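Local coordinates for protein sugar kinase (Agrobacterium tumefaciens, PDB 2RBC) that probably transfers a phosphate group from ATP to a sugar hydroxyl, as a putative sugar kinase of the pfkB (ribokinase) family, at residues I98-D101 with L102-G106; P137-H141 with R142-K146; L170-D173 with V174-A178. All coordinates share one frame; numbering follows the deposited sequence.

Interaction 1: residues I98-D101 with L102-G106; sequences ILRD and LSESG
Ile-98 and Leu-102 run alongside each other in one direction, a turn apart on helix 93-104, with Ile-98 CG2 3.7 Å from Leu-102 CD1. Both apolar chains suit the buried face of this helix, the crossover of the beta-alpha-beta unit between strands 82-90 and 107-108; Ile-98 rests on Val-89 and Leu-102 on Leu-85. On the surface Arg-100 and Glu-104 meet at a slant, guanidinium and carboxylate planes 38° apart. The bend at chi3 carries Arg-100 NE to 3.6 Å from Glu-104 OE2, a long salt bridge whose oxygen stands well out of the guanidinium plane, and a water joins NE, weakly, to Glu-104 OE1. Short serine hydroxyls suit the last turn: Ser-103 OG donates to Leu-99 O at 2.6 Å, it and Ser-103 N coming from opposite faces of the carbonyl plane, and Ser-105 OG meets Asp-101 O at 2.7 Å from above its plane. Asp-101 turns its carboxylate to Ala-65 N. A Schellman motif ends the helix: Ile-107 N to Leu-102 O and, weakly, Gly-106 N to Ser-103 O; at the positive phi of Gly-106 a CB would jam against the preceding carbonyl O. The hydroxyls add to these main-chain bonds; the Arg-100/Glu-104 pair adds charge attraction alone.

Interaction 2: residues P137-H141 with R142-K146; sequences PFYDH and RLHEK. With SO4 (sulfate ion), chain F.
Tyr-139 meets His-144 rim to rim, neither ring over the face of the other, and its hydroxyl lies at the imidazole edge with OH 2.6 Å from His-144 ND1, a hydrogen bond whose proton is not assigned to one side. The two rings flank the short 3-10 turn of residues 141-143, which follows strand 133-138 of the four-stranded sheet in this pfkB-family fold. Their planes are 28° apart; Leu-143 puts CB over the centre of the imidazole, and its CD1 touches Tyr-139 CE1. Tyrosine suits the place, having ring carbons for Leu-143 and a hydroxyl for His-144. Trp-167 also meets the His-144 ring.

Backbone bonds from Leu-143 N to Asp-140 O and from His-144 N to His-141 O close the turn. Asp-140 suits its buried place because one short carboxylate can serve backbone and side chain together. With CG anti to the backbone N (chi1 -178°), OD1 accepts from Arg-142 N at 3.0 Å, met from above the carboxylate plane. Arg-142 grips the same group side-on: NE uses the syn lone pair of Asp-140 OD2 at 2.9 Å, and NH2 also reaches OD2. Arg-119 N is a further donor to this oxygen, consistent with a carboxylate kept ionised. The far edge of the guanidinium faces a sulfate ion, probably from the crystallisation liquor; its weak bonds include Arg-142 NH2 to sulfate O4 at 3.4 Å.

Interaction 3: residues L170-D173 with V174-A178; sequences LALD and VLTVA
Thr-176 sends its hydroxyl back one turn to Leu-172, where OG1 donates to the carbonyl O at 2.8 Å. That oxygen already takes the regular helical bond from Thr-176 N at 3.0 Å, and the two donors come from opposite faces of the carbonyl plane, so both donors of the threonine, N-H and hydroxyl, are met by one acceptor. The first torsion explains the reach: OG1 stands beside the backbone N and anti to the carbonyl carbon (chi1 -59°), which aims it down the helix toward the preceding turn. Threonine suits this exposed position, since its hydroxyl can be paired within the helix itself.

The other carbonyls are matched in sequence. Leu-170 O receives Val-174 N at 2.9 Å, nearly along the C=O axis; Ala-171 O receives Leu-175 N, and Asp-173 O receives Val-177 N at 3.0 Å. Val-174 O in turn accepts from Ala-178 N. Helix 168-180 is the crossover of a beta-alpha-beta unit, linking parallel strands 160-163 and 185-189 of the main sheet, and its buried face is accordingly apolar. Val-174 is seated against Val-161, Leu-33 and Val-35, while Leu-175 and the small Ala-171 both meet Val-163.

Within the helix, Leu-170 crosses Val-174 at a slant, its CD1 3.9 Å from Val-174 CG2. The methyl branch CG2 of Val-177 sits 3.2 Å from Asp-173 O, close beside a carbonyl whose hydrogen bond comes from the backbone N of the same valine.

How the interactions relate
Following the chain from the N terminus, the three contacts come in series, without nesting or crossing, and each is local, so none closes a long loop. Interaction 1 ends helix 93-104 before strand 107-108 enters the main sheet. Residues 137-146 then lead off strand 133-138 of the smaller sheet, where Pro-137 and Phe-138 pack on the second subunit, and into the loop before helix 152-155. Interaction 3 lies on helix 168-180, back against the main sheet, where Val-177 packs on helix 152-155. Centres of interactions 1 and 3 are about 24 Å apart; interaction 2 stands about 20 Å from the first and 19 Å from the third, centre to centre.

Interaction 1: residues I98-D101 with L102-G106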
# COMPACT_ATOMS: atom_id res chain seq x y z
N ILE A 98 4.47 12.23 0.28
CA ILE A 98 4.90 12.41 1.66
C ILE A 98 5.14 13.90 1.94
O ILE A 98 4.67 14.43 2.95
CB ILE A 98 6.20 11.57 1.95
CG1 ILE A 98 5.87 10.07 1.92
CG2 ILE A 98 6.81 11.93 3.30
CD1 ILE A 98 7.11 9.16 2.00
N LEU A 99 5.90 14.55 1.08
CA LEU A 99 6.19 15.96 1.29
C LEU A 99 4.92 16.82 1.32
O LEU A 99 4.78 17.74 2.15
CB LEU A 99 7.16 16.49 0.23
CG LEU A 99 8.56 15.86 0.24
CD1 LEU A 99 9.36 16.20 -1.01
CD2 LEU A 99 9.32 16.22 1.51
N ARG A 100 4.01 16.56 0.39
CA ARG A 100 2.78 17.31 0.31
C ARG A 100 1.90 17.11 1.53
O ARG A 100 1.41 18.08 2.09
CB ARG A 100 2.04 16.98 -0.99
CG ARG A 100 0.61 17.47 -1.04
CD ARG A 100 0.07 17.37 -2.44
NE ARG A 100 -1.35 17.07 -2.44
CZ ARG A 100 -2.10 16.85 -3.54
NH1 ARG A 100 -3.40 16.55 -3.40
NH2 ARG A 100 -1.58 16.92 -4.77
N ASP A 101 1.74 15.88 1.97
CA ASP A 101 0.91 15.61 3.13
C ASP A 101 1.50 16.28 4.39
O ASP A 101 0.80 17.00 5.13
CB ASP A 101 0.74 14.08 3.33
CG ASP A 101 -0.19 13.72 4.52
OD1 ASP A 101 -0.88 14.60 5.07
OD2 ASP A 101 -0.26 12.56 4.94
N LEU A 102 2.78 16.06 4.61
CA LEU A 102 3.42 16.64 5.79
C LEU A 102 3.34 18.19 5.80
O LEU A 102 2.98 18.78 6.81
CB LEU A 102 4.84 16.09 5.96
CG LEU A 102 4.92 14.57 6.27
CD1 LEU A 102 6.36 14.11 6.31
CD2 LEU A 102 4.16 14.17 7.57
N SER A 103 3.62 18.87 4.70
CA SER A 103 3.50 20.32 4.75
C SER A 103 2.06 20.81 4.83
O SER A 103 1.81 21.84 5.41
CB SER A 103 4.20 21.01 3.60
OG SER A 103 4.06 20.24 2.48
N GLU A 104 1.11 20.09 4.22
CA GLU A 104 -0.29 20.43 4.42
C GLU A 104 -0.77 20.14 5.85
O GLU A 104 -1.78 20.67 6.26
CB GLU A 104 -1.16 19.71 3.38
CG GLU A 104 -0.95 20.27 1.99
CD GLU A 104 -1.77 19.54 0.93
OE1 GLU A 104 -2.52 18.59 1.28
OE2 GLU A 104 -1.68 19.93 -0.27
N SER A 105 -0.03 19.33 6.59
CA SER A 105 -0.37 18.96 7.97
C SER A 105 0.28 19.93 9.00
O SER A 105 0.25 19.68 10.20
CB SER A 105 0.08 17.55 8.24
OG SER A 105 -0.60 16.62 7.40
N GLY A 106 0.90 20.99 8.51
CA GLY A 106 1.43 22.03 9.35
C GLY A 106 2.90 21.93 9.69
O GLY A 106 3.37 22.68 10.54
O HOH W 1 -1.87 15.55 0.49

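Interaction 2: residues P137-H141 with R142-K146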
# COMPACT_ATOMS: atom_id res chain seq x y z
N PRO A 137 6.50 -3.28 6.11
CA PRO A 137 7.20 -2.05 5.83
C PRO A 137 8.22 -2.19 4.74
O PRO A 137 8.98 -3.17 4.72
CB PRO A 137 7.89 -1.76 7.15
CG PRO A 137 8.26 -3.11 7.63
CD PRO A 137 7.19 -4.08 7.13
N PHE A 138 8.25 -1.20 3.86
CA PHE A 138 9.28 -1.07 2.86
C PHE A 138 10.21 0.06 3.27
O PHE A 138 9.76 1.16 3.52
CB PHE A 138 8.70 -0.75 1.48
CG PHE A 138 9.75 -0.43 0.46
CD1 PHE A 138 10.60 -1.42 0.02
CD2 PHE A 138 9.92 0.86 0.00
CE1 PHE A 138 11.61 -1.13 -0.89
CE2 PHE A 138 10.92 1.15 -0.91
CZ PHE A 138 11.77 0.15 -1.34
N TYR A 139 11.50 -0.22 3.30
CA TYR A 139 12.51 0.78 3.65
C TYR A 139 13.76 0.57 2.78
O TYR A 139 14.31 -0.52 2.75
CB TYR A 139 12.88 0.70 5.14
CG TYR A 139 14.05 1.58 5.48
CD1 TYR A 139 13.96 2.96 5.37
CD2 TYR A 139 15.26 1.04 5.86
CE1 TYR A 139 15.04 3.77 5.64
CE2 TYR A 139 16.36 1.86 6.15
CZ TYR A 139 16.23 3.22 6.05
OH TYR A 139 17.32 4.01 6.32
N ASP A 140 14.18 1.61 2.08
CA ASP A 140 15.42 1.61 1.31
C ASP A 140 16.53 2.33 2.09
O ASP A 140 16.48 3.55 2.23
CB ASP A 140 15.13 2.34 -0.00
CG ASP A 140 16.31 2.39 -0.94
OD1 ASP A 140 17.42 1.89 -0.60
OD2 ASP A 140 16.10 2.94 -2.05
N HIS A 141 17.54 1.60 2.56
CA HIS A 141 18.66 2.22 3.31
C HIS A 141 19.34 3.39 2.57
O HIS A 141 19.94 4.25 3.17
CB HIS A 141 19.72 1.17 3.64
CG HIS A 141 20.46 0.69 2.43
ND1 HIS A 141 20.10 -0.45 1.74
CD2 HIS A 141 21.51 1.22 1.75
CE1 HIS A 141 20.91 -0.61 0.70
NE2 HIS A 141 21.77 0.40 0.68
N ARG A 142 19.25 3.40 1.25
CA ARG A 142 19.85 4.47 0.46
C ARG A 142 19.28 5.84 0.78
O ARG A 142 19.88 6.86 0.47
CB ARG A 142 19.67 4.23 -1.02
CG ARG A 142 20.42 3.00 -1.55
CD ARG A 142 20.13 2.77 -3.03
NE ARG A 142 18.72 2.55 -3.29
CZ ARG A 142 18.21 2.09 -4.43
NH1 ARG A 142 19.01 1.79 -5.46
NH2 ARG A 142 16.89 1.93 -4.55
N LEU A 143 18.11 5.87 1.41
CA LEU A 143 17.54 7.12 1.88
C LEU A 143 18.53 7.93 2.75
O LEU A 143 18.59 9.15 2.68
CB LEU A 143 16.24 6.84 2.65
CG LEU A 143 15.01 6.53 1.79
CD1 LEU A 143 13.88 6.05 2.68
CD2 LEU A 143 14.61 7.76 1.00
N HIS A 144 19.30 7.21 3.56
CA HIS A 144 20.08 7.78 4.67
C HIS A 144 21.56 7.51 4.54
O HIS A 144 22.27 7.49 5.54
CB HIS A 144 19.56 7.21 6.00
CG HIS A 144 18.12 7.53 6.26
ND1 HIS A 144 17.19 6.58 6.59
CD2 HIS A 144 17.45 8.69 6.14
CE1 HIS A 144 16.01 7.14 6.71
NE2 HIS A 144 16.13 8.43 6.45
N GLU A 145 22.04 7.33 3.32
CA GLU A 145 23.45 6.99 3.11
C GLU A 145 24.34 8.21 2.82
O GLU A 145 25.57 8.08 2.71
CB GLU A 145 23.57 5.98 1.97
CG GLU A 145 23.34 6.57 0.58
CD GLU A 145 23.47 5.53 -0.55
OE1 GLU A 145 23.73 4.31 -0.27
OE2 GLU A 145 23.29 5.94 -1.73
N LYS A 146 23.73 9.38 2.66
CA LYS A 146 24.46 10.58 2.33
C LYS A 146 24.41 11.53 3.51
O LYS A 146 23.47 11.56 4.31
CB LYS A 146 23.87 11.21 1.09
CG LYS A 146 24.78 12.13 0.35
CD LYS A 146 24.39 12.15 -1.15
CE LYS A 146 24.75 13.49 -1.85
NZ LYS A 146 26.11 14.04 -1.47
S SO4 F . 15.77 0.08 -7.60
O1 SO4 F . 15.39 -0.57 -6.34
O2 SO4 F . 17.21 -0.04 -7.82
O3 SO4 F . 15.06 -0.56 -8.70
O4 SO4 F . 15.40 1.49 -7.55

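Interaction 3: residues L170-D173 with V174-A178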
# COMPACT_ATOMS: atom_id res chain seq x y z
N LEU A 170 22.80 11.42 11.22
CA LEU A 170 22.27 12.79 11.31
C LEU A 170 21.79 13.08 12.75
O LEU A 170 22.07 14.15 13.30
CB LEU A 170 21.16 13.03 10.29
CG LEU A 170 20.55 14.46 10.29
CD1 LEU A 170 21.61 15.63 10.14
CD2 LEU A 170 19.50 14.53 9.20
N ALA A 171 21.09 12.11 13.34
CA ALA A 171 20.56 12.23 14.71
C ALA A 171 21.67 12.56 15.71
O ALA A 171 21.50 13.43 16.55
CB ALA A 171 19.86 10.96 15.10
N LEU A 172 22.81 11.87 15.59
CA LEU A 172 23.95 12.12 16.46
C LEU A 172 24.41 13.55 16.36
O LEU A 172 24.67 14.21 17.36
CB LEU A 172 25.10 11.18 16.09
CG LEU A 172 26.34 11.25 16.98
CD1 LEU A 172 26.01 11.02 18.47
CD2 LEU A 172 27.38 10.23 16.50
N ASP A 173 24.50 14.05 15.14
CA ASP A 173 24.96 15.41 14.91
C ASP A 173 23.99 16.44 15.44
O ASP A 173 24.41 17.46 16.02
CB ASP A 173 25.08 15.68 13.43
CG ASP A 173 26.39 15.23 12.85
OD1 ASP A 173 27.30 14.80 13.62
OD2 ASP A 173 26.50 15.31 11.60
N VAL A 174 22.70 16.21 15.21
CA VAL A 174 21.69 17.16 15.67
C VAL A 174 21.66 17.25 17.22
O VAL A 174 21.58 18.35 17.81
CB VAL A 174 20.30 16.82 15.08
CG1 VAL A 174 19.22 17.63 15.80
CG2 VAL A 174 20.27 17.09 13.51
N LEU A 175 21.73 16.09 17.87
CA LEU A 175 21.78 16.06 19.32
C LEU A 175 23.01 16.80 19.86
O LEU A 175 22.90 17.59 20.77
CB LEU A 175 21.75 14.63 19.90
CG LEU A 175 20.46 13.83 19.72
CD1 LEU A 175 20.69 12.34 20.16
CD2 LEU A 175 19.29 14.46 20.47
N THR A 176 24.17 16.50 19.29
CA THR A 176 25.43 17.11 19.72
C THR A 176 25.42 18.61 19.60
O THR A 176 25.77 19.33 20.56
CB THR A 176 26.60 16.52 18.94
OG1 THR A 176 26.62 15.11 19.18
CG2 THR A 176 27.97 17.15 19.41
N VAL A 177 25.03 19.10 18.43
CA VAL A 177 25.06 20.55 18.17
C VAL A 177 24.03 21.23 19.09
O VAL A 177 24.34 22.19 19.81
CB VAL A 177 24.81 20.87 16.65
CG1 VAL A 177 24.69 22.39 16.40
CG2 VAL A 177 25.93 20.25 15.79
N ALA A 178 22.82 20.65 19.19
CA ALA A 178 21.78 21.25 20.01
C ALA A 178 22.22 21.38 21.49
O ALA A 178 22.04 22.43 22.14
CB ALA A 178 20.48 20.43 19.91